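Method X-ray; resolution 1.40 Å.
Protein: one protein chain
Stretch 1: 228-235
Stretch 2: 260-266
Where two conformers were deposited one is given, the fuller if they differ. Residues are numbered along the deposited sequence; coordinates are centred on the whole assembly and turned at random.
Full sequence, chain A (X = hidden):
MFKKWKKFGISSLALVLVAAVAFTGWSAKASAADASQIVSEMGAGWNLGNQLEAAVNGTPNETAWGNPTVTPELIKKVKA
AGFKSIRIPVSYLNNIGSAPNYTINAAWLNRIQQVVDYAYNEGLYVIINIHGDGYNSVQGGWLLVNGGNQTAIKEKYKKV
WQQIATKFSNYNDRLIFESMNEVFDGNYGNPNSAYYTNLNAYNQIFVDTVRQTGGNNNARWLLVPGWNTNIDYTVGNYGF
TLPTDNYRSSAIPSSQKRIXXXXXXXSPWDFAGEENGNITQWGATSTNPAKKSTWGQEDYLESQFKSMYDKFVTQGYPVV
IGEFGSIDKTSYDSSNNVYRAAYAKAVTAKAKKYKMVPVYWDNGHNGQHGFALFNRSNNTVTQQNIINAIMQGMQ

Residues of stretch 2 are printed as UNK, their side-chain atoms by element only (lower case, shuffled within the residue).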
# COMPACT_ATOMS: atom_id res chain seq x y z
N ASN A 228 -11.62 0.25 -2.62
CA ASN A 228 -11.11 1.26 -1.68
C ASN A 228 -10.22 0.67 -0.59
O ASN A 228 -10.13 1.25 0.49
CB ASN A 228 -12.21 2.09 -1.04
CG ASN A 228 -11.69 3.41 -0.55
OD1 ASN A 228 -10.70 3.94 -1.08
ND2 ASN A 228 -12.38 3.98 0.43
N THR A 229 -9.54 -0.43 -0.88
CA THR A 229 -8.70 -1.13 0.09
C THR A 229 -9.44 -1.41 1.42
O THR A 229 -8.83 -1.53 2.47
CB THR A 229 -7.32 -0.49 0.32
OG1 THR A 229 -7.46 0.83 0.84
CG2 THR A 229 -6.49 -0.47 -0.96
N ASN A 230 -10.76 -1.55 1.32
CA ASN A 230 -11.61 -1.68 2.51
C ASN A 230 -11.82 -3.16 2.83
O ASN A 230 -12.37 -3.91 1.99
CB ASN A 230 -12.94 -0.99 2.22
CG ASN A 230 -13.91 -1.04 3.36
OD1 ASN A 230 -14.49 -2.05 3.65
ND2 ASN A 230 -14.10 0.09 3.98
N ILE A 231 -11.47 -3.57 4.04
CA ILE A 231 -11.61 -4.98 4.43
C ILE A 231 -13.04 -5.50 4.24
O ILE A 231 -13.26 -6.51 3.57
CB ILE A 231 -11.11 -5.22 5.87
CG1 ILE A 231 -9.57 -5.12 5.90
CG2 ILE A 231 -11.58 -6.57 6.40
CD1 ILE A 231 -8.95 -5.15 7.31
N ASP A 232 -14.01 -4.81 4.82
CA ASP A 232 -15.39 -5.31 4.75
C ASP A 232 -15.87 -5.45 3.31
O ASP A 232 -16.55 -6.43 2.96
CB ASP A 232 -16.33 -4.36 5.45
CG ASP A 232 -16.25 -4.45 6.98
OD1 ASP A 232 -15.61 -5.37 7.52
OD2 ASP A 232 -16.90 -3.59 7.60
N TYR A 233 -15.53 -4.49 2.47
CA TYR A 233 -15.99 -4.54 1.08
C TYR A 233 -15.20 -5.50 0.20
O TYR A 233 -15.61 -5.76 -0.93
CB TYR A 233 -16.02 -3.14 0.45
CG TYR A 233 -17.02 -2.18 1.07
CD1 TYR A 233 -18.28 -2.62 1.46
CD2 TYR A 233 -16.71 -0.85 1.27
CE1 TYR A 233 -19.20 -1.75 2.01
CE2 TYR A 233 -17.64 0.03 1.82
CZ TYR A 233 -18.87 -0.44 2.19
OH TYR A 233 -19.80 0.43 2.75
N THR A 234 -14.09 -6.01 0.70
CA THR A 234 -13.27 -7.01 0.04
C THR A 234 -13.64 -8.43 0.48
O THR A 234 -13.67 -9.34 -0.35
CB THR A 234 -11.77 -6.72 0.25
OG1 THR A 234 -11.51 -5.36 -0.13
CG2 THR A 234 -10.90 -7.65 -0.53
N VAL A 235 -13.90 -8.62 1.77
CA VAL A 235 -14.23 -9.96 2.25
C VAL A 235 -15.72 -10.28 2.16
O VAL A 235 -16.08 -11.45 2.04
CB VAL A 235 -13.75 -10.24 3.70
CG1 VAL A 235 -12.24 -10.03 3.79
CG2 VAL A 235 -14.53 -9.40 4.74
N UNK A 260 -1.30 -11.81 -4.12
CA UNK A 260 -1.51 -11.37 -2.74
C UNK A 260 -2.66 -10.36 -2.75
O UNK A 260 -2.90 -9.71 -3.77
c UNK A 260 -0.29 -10.63 -2.20
c UNK A 260 1.03 -11.29 -2.40
s UNK A 260 2.37 -10.22 -1.86
c UNK A 260 3.68 -11.42 -1.50
N UNK A 261 -3.33 -10.20 -1.60
CA UNK A 261 -4.48 -9.30 -1.48
C UNK A 261 -4.14 -8.13 -0.57
O UNK A 261 -3.59 -8.30 0.51
c UNK A 261 -6.94 -9.15 -0.95
c UNK A 261 -5.71 -10.03 -0.92
c UNK A 261 -6.00 -11.33 -1.69
c UNK A 261 -6.22 -11.16 -3.20
N UNK A 262 -4.45 -6.92 -1.06
CA UNK A 262 -4.18 -5.68 -0.34
C UNK A 262 -5.39 -5.17 0.41
O UNK A 262 -6.48 -5.23 -0.12
o UNK A 262 -3.79 -3.33 -0.81
c UNK A 262 -3.81 -4.62 -1.36
N UNK A 263 -5.18 -4.68 1.64
CA UNK A 263 -6.16 -3.83 2.32
C UNK A 263 -5.38 -2.78 3.10
O UNK A 263 -4.16 -2.97 3.38
c UNK A 263 -7.10 -4.65 3.27
N UNK A 264 -6.04 -1.66 3.41
CA UNK A 264 -5.46 -0.60 4.22
C UNK A 264 -6.27 -0.44 5.50
O UNK A 264 -7.44 -0.77 5.51
c UNK A 264 -3.61 1.44 0.39
n UNK A 264 -4.50 1.74 1.33
c UNK A 264 -5.44 0.73 3.45
n UNK A 264 -3.08 0.25 0.66
c UNK A 264 -3.67 -0.23 1.81
c UNK A 264 -4.53 0.72 2.26
N UNK A 265 -5.64 0.05 6.56
CA UNK A 265 -6.30 0.08 7.86
C UNK A 265 -5.96 1.34 8.63
O UNK A 265 -4.81 1.54 9.03
c UNK A 265 -8.46 -1.76 12.07
c UNK A 265 -5.91 -1.14 8.68
c UNK A 265 -6.79 -1.37 9.88
c UNK A 265 -6.43 -0.96 11.16
c UNK A 265 -7.25 -1.16 12.25
o UNK A 265 -9.31 -1.99 13.14
c UNK A 265 -8.04 -1.96 9.73
c UNK A 265 -8.86 -2.16 10.83
N UNK A 266 -6.97 2.17 8.86
CA UNK A 266 -6.84 3.40 9.62
C UNK A 266 -8.05 3.56 10.56
O UNK A 266 -8.48 4.69 10.83
c UNK A 266 -5.55 4.67 7.76
c UNK A 266 -5.63 4.26 6.45
c UNK A 266 -6.76 4.59 8.69
c UNK A 266 -4.36 5.20 8.20
o UNK A 266 -2.33 5.18 5.19
c UNK A 266 -3.30 5.37 7.34
c UNK A 266 -4.57 4.41 5.58
c UNK A 266 -3.40 4.94 6.03
O HOH W 1 -10.15 -1.57 5.67
O HOH W 2 -8.98 -4.26 -0.55

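Position 260 carries four side-chain atoms, three carbons and a sulfur, in an unbranched chain. The sulfur sits third, with one carbon beyond it. The side chain is out of reach of stretch 1. A thioether of this length is methionine: Met-260.

Position 261 has four carbons and no other element. The chain forks at its first carbon, and one arm is two carbons long. Its CA-to-CB bond points toward stretch 1, and the short arm meets the methyl of Thr-234. That pattern is isoleucine, Ile-261. Ile-261 CG2 lies 4.3 Å from Thr-234 CG2, a loose methyl-to-methyl contact.

Position 262 has one carbon followed by one oxygen. The oxygen lies near the methyl of Thr-229. This is a hydroxymethyl group, so the residue is serine. Ser-262 OG is 3.9 Å from Thr-229 CG2. Its backbone does more: water 2 donates 2.7 Å to Ser-262 O and 2.8 Å to Thr-234 OG1. The water thus joins the strand to the helix where the two do not bond directly.

Position 263 has a single side-chain carbon, which packs against the side chain of Ile-231. One carbon alone makes it alanine. Ala-263 CB is 3.6 Å from Ile-231 CG1. Here the backbones come close, with the CA atoms of Ala-263 and Thr-229 4.3 Å apart. Ala-263 CA also lies 3.5 Å from Thr-229 O, in a CA-H...O contact.

Position 264 shows one carbon and then a five-membered ring of three carbons and two nitrogens. The methyl of Thr-229 lies over one face of the ring. This is an imidazole, and the residue is histidine. Thr-229 CG2 stands 3.7 Å from the centroid of the His-264 ring, only 7° off the ring normal, so the methyl makes a CH-pi contact over the face. Thr-229 OG1 is 3.1 Å from His-264 ND1; ND1 is also hydrogen-bonded elsewhere in the structure. The backbone of His-264 donates from N to Thr-229 O at 2.9 Å, nearly straight at 174°.

Position 265 has one carbon and then a six-carbon ring bearing an oxygen. The end methyl of Ile-231 approaches the ring obliquely. A phenol identifies tyrosine. Tyr-265 CD1 is 4.1 Å from Ile-231 CD1.

Position 266 repeats the pattern: one carbon, six ring carbons and one oxygen. The side chain is out of reach of stretch 1. It is also tyrosine. Tyr-266 OH is bonded elsewhere in the structure.

The contact centres on Thr-229, which has the largest covered area. Its carbonyl holds the strand backbone through a direct hydrogen bond from His-264 N, and its methyl covers the imidazole. Thr-229 OG1 donates to Asn-228 O at 2.7 Å. Ile-231 then fills the space beside Ala-263 and Tyr-265. Water 1 adds a second link, accepting from Ile-231 N at 2.9 Å and donating to His-264 O at 2.8 Å. Asn-230 points away from the strand and caps the helix, its OD1 accepting from Tyr-233 N at 2.9 Å. Helix and strand run roughly antiparallel, at 153°.

Stretch 2, residues 260-266: MISAHYY
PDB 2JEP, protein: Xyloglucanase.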